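Local atomic coordinates of protein arginine N-methyltransferase SFM1 (Saccharomyces cerevisiae, PDB entry 5C74), a protein that monomethylates an arginine of ribosomal protein S3 with S-adenosyl-L-methionine as methyl donor. Residues M1-S13 against V27-E39. Numbering follows the deposited sequence.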
ATOM      1  N   MET A   1     -25.135   8.093  -7.810  1.00 24.26           N
ATOM      2  CA  MET A   1     -23.885   8.814  -7.562  1.00 24.96           C
ATOM      3  C   MET A   1     -22.690   7.971  -7.979  1.00 24.50           C
ATOM      4  O   MET A   1     -22.686   6.751  -7.826  1.00 22.78           O
ATOM      5  CB  MET A   1     -23.768   9.199  -6.079  1.00 26.00           C
ATOM      6  CG  MET A   1     -22.526  10.024  -5.718  1.00 27.54           C
ATOM      7  SD  MET A   1     -22.651  11.777  -6.153  1.00 18.14           S
ATOM      8  CE  MET A   1     -23.214  12.513  -4.631  1.00 12.07           C
ATOM      9  N   LYS A   2     -21.667   8.627  -8.507  1.00 16.55           N
ATOM     10  CA  LYS A   2     -20.435   7.933  -8.824  1.00 16.10           C
ATOM     11  C   LYS A   2     -19.324   8.518  -7.975  1.00 17.78           C
ATOM     12  O   LYS A   2     -19.428   9.653  -7.523  1.00 16.35           O
ATOM     13  CB  LYS A   2     -20.123   8.047 -10.302  1.00 20.46           C
ATOM     14  CG  LYS A   2     -21.134   7.269 -11.148  1.00 23.55           C
ATOM     15  CD  LYS A   2     -21.037   7.621 -12.608  1.00 34.92           C
ATOM     16  CE  LYS A   2     -22.379   8.115 -13.102  1.00 44.16           C
ATOM     17  NZ  LYS A   2     -22.731   9.446 -12.546  1.00 49.43           N
ATOM     18  N   TYR A   3     -18.272   7.735  -7.753  1.00 13.37           N
ATOM     19  CA  TYR A   3     -17.259   8.078  -6.767  1.00 10.02           C
ATOM     20  C   TYR A   3     -15.889   8.151  -7.409  1.00 12.00           C
ATOM     21  O   TYR A   3     -15.517   7.271  -8.176  1.00 13.01           O
ATOM     22  CB  TYR A   3     -17.265   7.054  -5.646  1.00 13.86           C
ATOM     23  CG  TYR A   3     -18.597   7.071  -4.949  1.00 15.31           C
ATOM     24  CD1 TYR A   3     -18.854   7.993  -3.944  1.00 13.05           C
ATOM     25  CD2 TYR A   3     -19.622   6.221  -5.352  1.00 15.42           C
ATOM     26  CE1 TYR A   3     -20.097   8.043  -3.324  1.00 15.60           C
ATOM     27  CE2 TYR A   3     -20.870   6.266  -4.740  1.00 16.19           C
ATOM     28  CZ  TYR A   3     -21.089   7.180  -3.724  1.00 15.83           C
ATOM     29  OH  TYR A   3     -22.320   7.243  -3.120  1.00 15.29           O
ATOM     30  N   ILE A   4     -15.149   9.206  -7.094  1.00 11.13           N
ATOM     31  CA  ILE A   4     -13.796   9.354  -7.615  1.00 12.42           C
ATOM     32  C   ILE A   4     -12.839   9.417  -6.432  1.00 12.65           C
ATOM     33  O   ILE A   4     -13.024  10.215  -5.524  1.00 13.06           O
ATOM     34  CB  ILE A   4     -13.652  10.628  -8.488  1.00 15.85           C
ATOM     35  CG1 ILE A   4     -14.630  10.580  -9.674  1.00 17.00           C
ATOM     36  CG2 ILE A   4     -12.201  10.811  -8.988  1.00 14.13           C
ATOM     37  CD1 ILE A   4     -14.785  11.921 -10.399  1.00 17.26           C
ATOM     38  N   ILE A   5     -11.821   8.565  -6.429  1.00 12.64           N
ATOM     39  CA  ILE A   5     -10.839   8.598  -5.349  1.00 12.04           C
ATOM     40  C   ILE A   5      -9.488   8.925  -5.934  1.00 13.24           C
ATOM     41  O   ILE A   5      -9.006   8.210  -6.803  1.00 15.01           O
ATOM     42  CB  ILE A   5     -10.746   7.243  -4.596  1.00 17.06           C
ATOM     43  CG1 ILE A   5     -12.087   6.879  -3.955  1.00 15.19           C
ATOM     44  CG2 ILE A   5      -9.646   7.299  -3.537  1.00 16.21           C
ATOM     45  CD1 ILE A   5     -12.111   5.487  -3.374  1.00 16.17           C
ATOM     46  N   GLU A   6      -8.873  10.003  -5.482  1.00 11.91           N
ATOM     47  CA  GLU A   6      -7.527  10.302  -5.941  1.00 14.79           C
ATOM     48  C   GLU A   6      -6.575   9.362  -5.215  1.00 16.47           C
ATOM     49  O   GLU A   6      -6.508   9.369  -3.988  1.00 16.28           O
ATOM     50  CB  GLU A   6      -7.152  11.757  -5.663  1.00 17.17           C
ATOM     51  CG  GLU A   6      -8.026  12.781  -6.386  1.00 18.53           C
ATOM     52  CD  GLU A   6      -7.392  14.160  -6.401  1.00 23.33           C
ATOM     53  OE1 GLU A   6      -6.953  14.622  -5.318  1.00 19.81           O
ATOM     54  OE2 GLU A   6      -7.303  14.761  -7.501  1.00 22.91           O
ATOM     55  N   HIS A   7      -5.833   8.561  -5.966  1.00 13.82           N
ATOM     56  CA  HIS A   7      -4.921   7.604  -5.358  1.00 10.59           C
ATOM     57  C   HIS A   7      -3.532   8.070  -5.716  1.00 17.19           C
ATOM     58  O   HIS A   7      -2.948   7.574  -6.658  1.00 15.44           O
ATOM     59  CB  HIS A   7      -5.185   6.176  -5.859  1.00 13.64           C
ATOM     60  CG  HIS A   7      -4.363   5.127  -5.161  1.00 16.81           C
ATOM     61  ND1 HIS A   7      -4.848   4.382  -4.106  1.00 16.20           N
ATOM     62  CD2 HIS A   7      -3.086   4.708  -5.364  1.00 16.28           C
ATOM     63  CE1 HIS A   7      -3.906   3.548  -3.688  1.00 19.81           C
ATOM     64  NE2 HIS A   7      -2.829   3.725  -4.436  1.00 16.49           N
ATOM     65  N   MET A   8      -3.029   9.053  -4.976  1.00 16.17           N
ATOM     66  CA  MET A   8      -1.815   9.763  -5.362  1.00 15.81           C
ATOM     67  C   MET A   8      -0.611   9.255  -4.584  1.00 29.49           C
ATOM     68  O   MET A   8       0.121  10.027  -3.961  1.00 38.17           O
ATOM     69  CB  MET A   8      -1.982  11.268  -5.143  1.00 19.16           C
ATOM     70  CG  MET A   8      -3.132  11.912  -5.962  1.00 18.44           C
ATOM     71  SD  MET A   8      -3.451  13.665  -5.576  1.00 10.98           S
ATOM     72  CE  MET A   8      -2.019  14.447  -6.313  1.00 26.29           C
ATOM     73  N   GLU A   9      -0.427   7.950  -4.603  1.00 20.22           N
ATOM     74  CA  GLU A   9       0.682   7.346  -3.888  1.00 25.90           C
ATOM     75  C   GLU A   9       1.055   6.097  -4.634  1.00 18.42           C
ATOM     76  O   GLU A   9       0.237   5.503  -5.335  1.00 16.14           O
ATOM     77  CB  GLU A   9       0.309   7.025  -2.433  1.00 30.47           C
ATOM     78  CG  GLU A   9      -0.716   5.898  -2.304  1.00 39.53           C
ATOM     79  CD  GLU A   9      -1.172   5.654  -0.870  1.00 52.46           C
ATOM     80  OE1 GLU A   9      -2.322   5.196  -0.689  1.00 52.42           O
ATOM     81  OE2 GLU A   9      -0.386   5.910   0.068  1.00 54.50           O
ATOM     82  N   GLU A  10       2.310   5.704  -4.502  1.00 19.54           N
ATOM     83  CA  GLU A  10       2.772   4.477  -5.105  1.00 23.86           C
ATOM     84  C   GLU A  10       2.263   3.301  -4.272  1.00 27.43           C
ATOM     85  O   GLU A  10       2.352   3.333  -3.048  1.00 25.75           O
ATOM     86  CB  GLU A  10       4.300   4.470  -5.165  1.00 29.23           C
ATOM     87  CG  GLU A  10       4.875   3.274  -5.856  1.00 39.57           C
ATOM     88  CD  GLU A  10       4.439   3.197  -7.295  1.00 43.63           C
ATOM     89  OE1 GLU A  10       4.192   2.071  -7.774  1.00 43.02           O
ATOM     90  OE2 GLU A  10       4.350   4.265  -7.942  1.00 42.80           O
ATOM     91  N   GLY A  11       1.725   2.280  -4.929  1.00 21.78           N
ATOM     92  CA  GLY A  11       1.384   1.049  -4.243  1.00 27.84           C
ATOM     93  C   GLY A  11      -0.012   0.990  -3.654  1.00 20.42           C
ATOM     94  O   GLY A  11      -0.660   2.012  -3.436  1.00 20.13           O
ATOM     95  N   PHE A  12      -0.463  -0.232  -3.400  1.00 13.64           N
ATOM     96  CA  PHE A  12      -1.737  -0.496  -2.751  1.00 15.41           C
ATOM     97  C   PHE A  12      -1.483  -1.339  -1.521  1.00 15.30           C
ATOM     98  O   PHE A  12      -1.127  -2.501  -1.643  1.00 16.49           O
ATOM     99  CB  PHE A  12      -2.692  -1.242  -3.685  1.00 16.05           C
ATOM    100  CG  PHE A  12      -3.115  -0.451  -4.893  1.00 16.35           C
ATOM    101  CD1 PHE A  12      -2.245  -0.271  -5.962  1.00 21.65           C
ATOM    102  CD2 PHE A  12      -4.393   0.083  -4.969  1.00 16.72           C
ATOM    103  CE1 PHE A  12      -2.630   0.449  -7.079  1.00 23.07           C
ATOM    104  CE2 PHE A  12      -4.792   0.810  -6.089  1.00 21.05           C
ATOM    105  CZ  PHE A  12      -3.911   0.998  -7.136  1.00 23.75           C
ATOM    106  N   SER A  13      -1.670  -0.756  -0.347  1.00 12.54           N
ATOM    107  CA  SER A  13      -1.534  -1.524   0.885  1.00 18.13           C
ATOM    108  C   SER A  13      -2.654  -2.553   0.989  1.00 16.62           C
ATOM    109  O   SER A  13      -3.700  -2.409   0.355  1.00 15.02           O
ATOM    110  CB  SER A  13      -1.559  -0.602   2.083  1.00 21.06           C
ATOM    111  OG  SER A  13      -2.861  -0.070   2.227  1.00 20.14           O
ATOM    112  N   VAL A  27     -20.852  -0.525  -4.779  1.00 16.24           N
ATOM    113  CA  VAL A  27     -21.403   0.432  -5.754  1.00 16.58           C
ATOM    114  C   VAL A  27     -21.217  -0.007  -7.199  1.00 22.12           C
ATOM    115  O   VAL A  27     -21.884   0.508  -8.109  1.00 15.38           O
ATOM    116  CB  VAL A  27     -20.801   1.838  -5.569  1.00 16.21           C
ATOM    117  CG1 VAL A  27     -21.030   2.337  -4.114  1.00 14.77           C
ATOM    118  CG2 VAL A  27     -19.321   1.858  -5.907  1.00 17.04           C
ATOM    119  N   GLY A  28     -20.320  -0.962  -7.419  1.00 12.59           N
ATOM    120  CA  GLY A  28     -20.100  -1.476  -8.764  1.00 16.69           C
ATOM    121  C   GLY A  28     -18.917  -0.838  -9.474  1.00 14.31           C
ATOM    122  O   GLY A  28     -18.593   0.329  -9.249  1.00 15.37           O
ATOM    123  N   ALA A  29     -18.287  -1.603 -10.362  1.00 14.47           N
ATOM    124  CA  ALA A  29     -17.058  -1.163 -11.024  1.00 16.70           C
ATOM    125  C   ALA A  29     -17.276   0.009 -11.968  1.00 18.44           C
ATOM    126  O   ALA A  29     -16.325   0.711 -12.304  1.00 22.24           O
ATOM    127  CB  ALA A  29     -16.427  -2.313 -11.786  1.00 16.90           C
ATOM    128  N   GLU A  30     -18.510   0.212 -12.425  1.00 14.30           N
ATOM    129  CA  GLU A  30     -18.775   1.353 -13.288  1.00 22.48           C
ATOM    130  C   GLU A  30     -18.894   2.658 -12.517  1.00 21.93           C
ATOM    131  O   GLU A  30     -18.894   3.738 -13.120  1.00 26.11           O
ATOM    132  CB  GLU A  30     -20.053   1.132 -14.099  1.00 22.08           C
ATOM    133  CG  GLU A  30     -19.878   0.168 -15.248  1.00 24.05           C
ATOM    134  CD  GLU A  30     -21.090   0.168 -16.169  1.00 39.61           C
ATOM    135  OE1 GLU A  30     -21.605  -0.927 -16.475  1.00 41.27           O
ATOM    136  OE2 GLU A  30     -21.527   1.265 -16.582  1.00 45.14           O
ATOM    137  N   ASN A  31     -18.986   2.566 -11.192  1.00 15.82           N
ATOM    138  CA  ASN A  31     -19.313   3.728 -10.378  1.00 14.77           C
ATOM    139  C   ASN A  31     -18.213   4.181  -9.437  1.00 14.20           C
ATOM    140  O   ASN A  31     -18.441   5.031  -8.570  1.00 14.93           O
ATOM    141  CB  ASN A  31     -20.590   3.446  -9.585  1.00 15.75           C
ATOM    142  CG  ASN A  31     -21.766   3.188 -10.506  1.00 25.97           C
ATOM    143  OD1 ASN A  31     -22.005   3.952 -11.438  1.00 26.66           O
ATOM    144  ND2 ASN A  31     -22.463   2.083 -10.290  1.00 31.15           N
ATOM    145  N   LEU A  32     -17.017   3.618  -9.619  1.00 19.31           N
ATOM    146  CA  LEU A  32     -15.825   4.046  -8.886  1.00 13.74           C
ATOM    147  C   LEU A  32     -14.698   4.296  -9.888  1.00 14.30           C
ATOM    148  O   LEU A  32     -14.438   3.461 -10.757  1.00 14.43           O
ATOM    149  CB  LEU A  32     -15.376   2.992  -7.866  1.00 16.30           C
ATOM    150  CG  LEU A  32     -14.016   3.256  -7.192  1.00 15.31           C
ATOM    151  CD1 LEU A  32     -14.065   4.500  -6.269  1.00 13.46           C
ATOM    152  CD2 LEU A  32     -13.531   2.036  -6.420  1.00 17.73           C
ATOM    153  N   ILE A  33     -14.021   5.431  -9.767  1.00 14.09           N
ATOM    154  CA  ILE A  33     -12.816   5.664 -10.571  1.00 13.83           C
ATOM    155  C   ILE A  33     -11.673   6.136  -9.682  1.00 12.74           C
ATOM    156  O   ILE A  33     -11.853   7.046  -8.867  1.00 11.50           O
ATOM    157  CB  ILE A  33     -13.042   6.722 -11.681  1.00 12.20           C
ATOM    158  CG1 ILE A  33     -14.300   6.413 -12.496  1.00 20.62           C
ATOM    159  CG2 ILE A  33     -11.805   6.802 -12.601  1.00 13.08           C
ATOM    160  CD1 ILE A  33     -15.559   7.115 -11.983  1.00 22.66           C
ATOM    161  N   LEU A  34     -10.502   5.515  -9.822  1.00 12.46           N
ATOM    162  CA  LEU A  34      -9.304   6.013  -9.155  1.00 13.90           C
ATOM    163  C   LEU A  34      -8.612   6.961 -10.113  1.00 12.37           C
ATOM    164  O   LEU A  34      -8.439   6.630 -11.277  1.00 14.19           O
ATOM    165  CB  LEU A  34      -8.336   4.878  -8.786  1.00 14.24           C
ATOM    166  CG  LEU A  34      -8.772   3.746  -7.864  1.00 16.81           C
ATOM    167  CD1 LEU A  34      -7.519   2.935  -7.479  1.00 12.61           C
ATOM    168  CD2 LEU A  34      -9.480   4.287  -6.620  1.00 15.59           C
ATOM    169  N   SER A  35      -8.221   8.134  -9.637  1.00 11.57           N
ATOM    170  CA  SER A  35      -7.591   9.113 -10.510  1.00 11.52           C
ATOM    171  C   SER A  35      -6.268   9.601  -9.933  1.00 11.05           C
ATOM    172  O   SER A  35      -5.968   9.377  -8.763  1.00 14.37           O
ATOM    173  CB  SER A  35      -8.528  10.308 -10.739  1.00 13.20           C
ATOM    174  OG  SER A  35      -8.727  11.007  -9.522  1.00 16.91           O
ATOM    175  N   SER A  36      -5.505  10.293 -10.771  1.00 13.40           N
ATOM    176  CA  SER A  36      -4.196  10.842 -10.421  1.00 14.33           C
ATOM    177  C   SER A  36      -3.230   9.798  -9.858  1.00 13.84           C
ATOM    178  O   SER A  36      -2.388  10.133  -9.024  1.00 13.98           O
ATOM    179  CB  SER A  36      -4.342  12.008  -9.428  1.00 15.70           C
ATOM    180  OG  SER A  36      -5.045  13.089 -10.044  1.00 17.07           O
ATOM    181  N   LEU A  37      -3.314   8.562 -10.350  1.00 13.64           N
ATOM    182  CA  LEU A  37      -2.271   7.570 -10.049  1.00 12.02           C
ATOM    183  C   LEU A  37      -0.917   8.082 -10.522  1.00 16.74           C
ATOM    184  O   LEU A  37      -0.847   8.856 -11.488  1.00 14.05           O
ATOM    185  CB  LEU A  37      -2.580   6.220 -10.707  1.00 13.27           C
ATOM    186  CG  LEU A  37      -3.420   5.358  -9.747  1.00 18.59           C
ATOM    187  CD1 LEU A  37      -4.887   5.811  -9.745  1.00 17.17           C
ATOM    188  CD2 LEU A  37      -3.316   3.890 -10.055  1.00 29.03           C
ATOM    189  N   PRO A  38       0.167   7.648  -9.854  1.00 12.37           N
ATOM    190  CA  PRO A  38       1.518   8.031 -10.276  1.00 16.44           C
ATOM    191  C   PRO A  38       1.743   7.759 -11.758  1.00 12.80           C
ATOM    192  O   PRO A  38       1.225   6.787 -12.328  1.00 13.86           O
ATOM    193  CB  PRO A  38       2.425   7.157  -9.401  1.00 17.88           C
ATOM    194  CG  PRO A  38       1.597   6.914  -8.156  1.00 16.15           C
ATOM    195  CD  PRO A  38       0.187   6.748  -8.686  1.00 14.20           C
ATOM    196  N   GLU A  39       2.506   8.644 -12.388  1.00 15.29           N
ATOM    197  CA  GLU A  39       2.651   8.601 -13.833  1.00 16.99           C
ATOM    198  C   GLU A  39       3.235   7.274 -14.335  1.00 21.94           C
ATOM    199  O   GLU A  39       3.004   6.884 -15.475  1.00 16.43           O
ATOM    200  CB  GLU A  39       3.517   9.776 -14.299  1.00 18.45           C
ATOM    201  CG  GLU A  39       3.231  10.223 -15.724  1.00 17.97           C
ATOM    202  CD  GLU A  39       1.913  11.004 -15.870  1.00 21.83           C
ATOM    203  OE1 GLU A  39       1.159  11.168 -14.889  1.00 19.89           O
ATOM    204  OE2 GLU A  39       1.629  11.467 -16.993  1.00 20.51           O
TER
HETATM  205  O   HOH W   1      -7.820  13.648  -9.674  1.00 15.83           O
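Tyr3 N donates to Asn31 O (2.8 Å), the first of five backbone hydrogen bonds that pair strands 2-6 and 32-35 in parallel; the ladder alternates between the strands through Ile33 N, Ile5 N and Ser35 N and ends at His7 N. With CG beside the backbone N (chi1 -61°), the Asn31 side-chain amide turns back within its own segment: ND2 gives a nearly straight bond (177°) to Val27 O, in the amide plane, while OD1 lies 3.4 Å from Lys2 CG. With an alanine here, Val27 O at the helix end would probably lose this donor and a gap would open beside the methylenes of Lys2, whose NZ forms a salt bridge with Glu73. The strands are the two ends of a right-handed beta-alpha-beta crossover through helix 14-27, in the SPOUT-type parallel sheet, where strand 2-6 also pairs with strand 101-104. On the face bearing Tyr3 and Ile5, Ile5 CD1 meets Leu32 CD1 at 3.6 Å, and Leu34 CD2 rests against Ile5 CB. Beyond the strands, Phe12 turns its ring edge to Leu34 CD1 (3.7 Å). The same ring has His7 NE2 over the centre of one face; NE2 donates in its ring plane to Gly11 O (2.9 Å) and ND1 bonds Tyr20 OH, fixing the imidazole's rotation. On the other sheet face, one water joins Glu6 OE2 (2.5 Å), to which it donates, with Ser35 OG and Ser36 OG; Glu6 OE1 is held by Arg116 and Gly106 N.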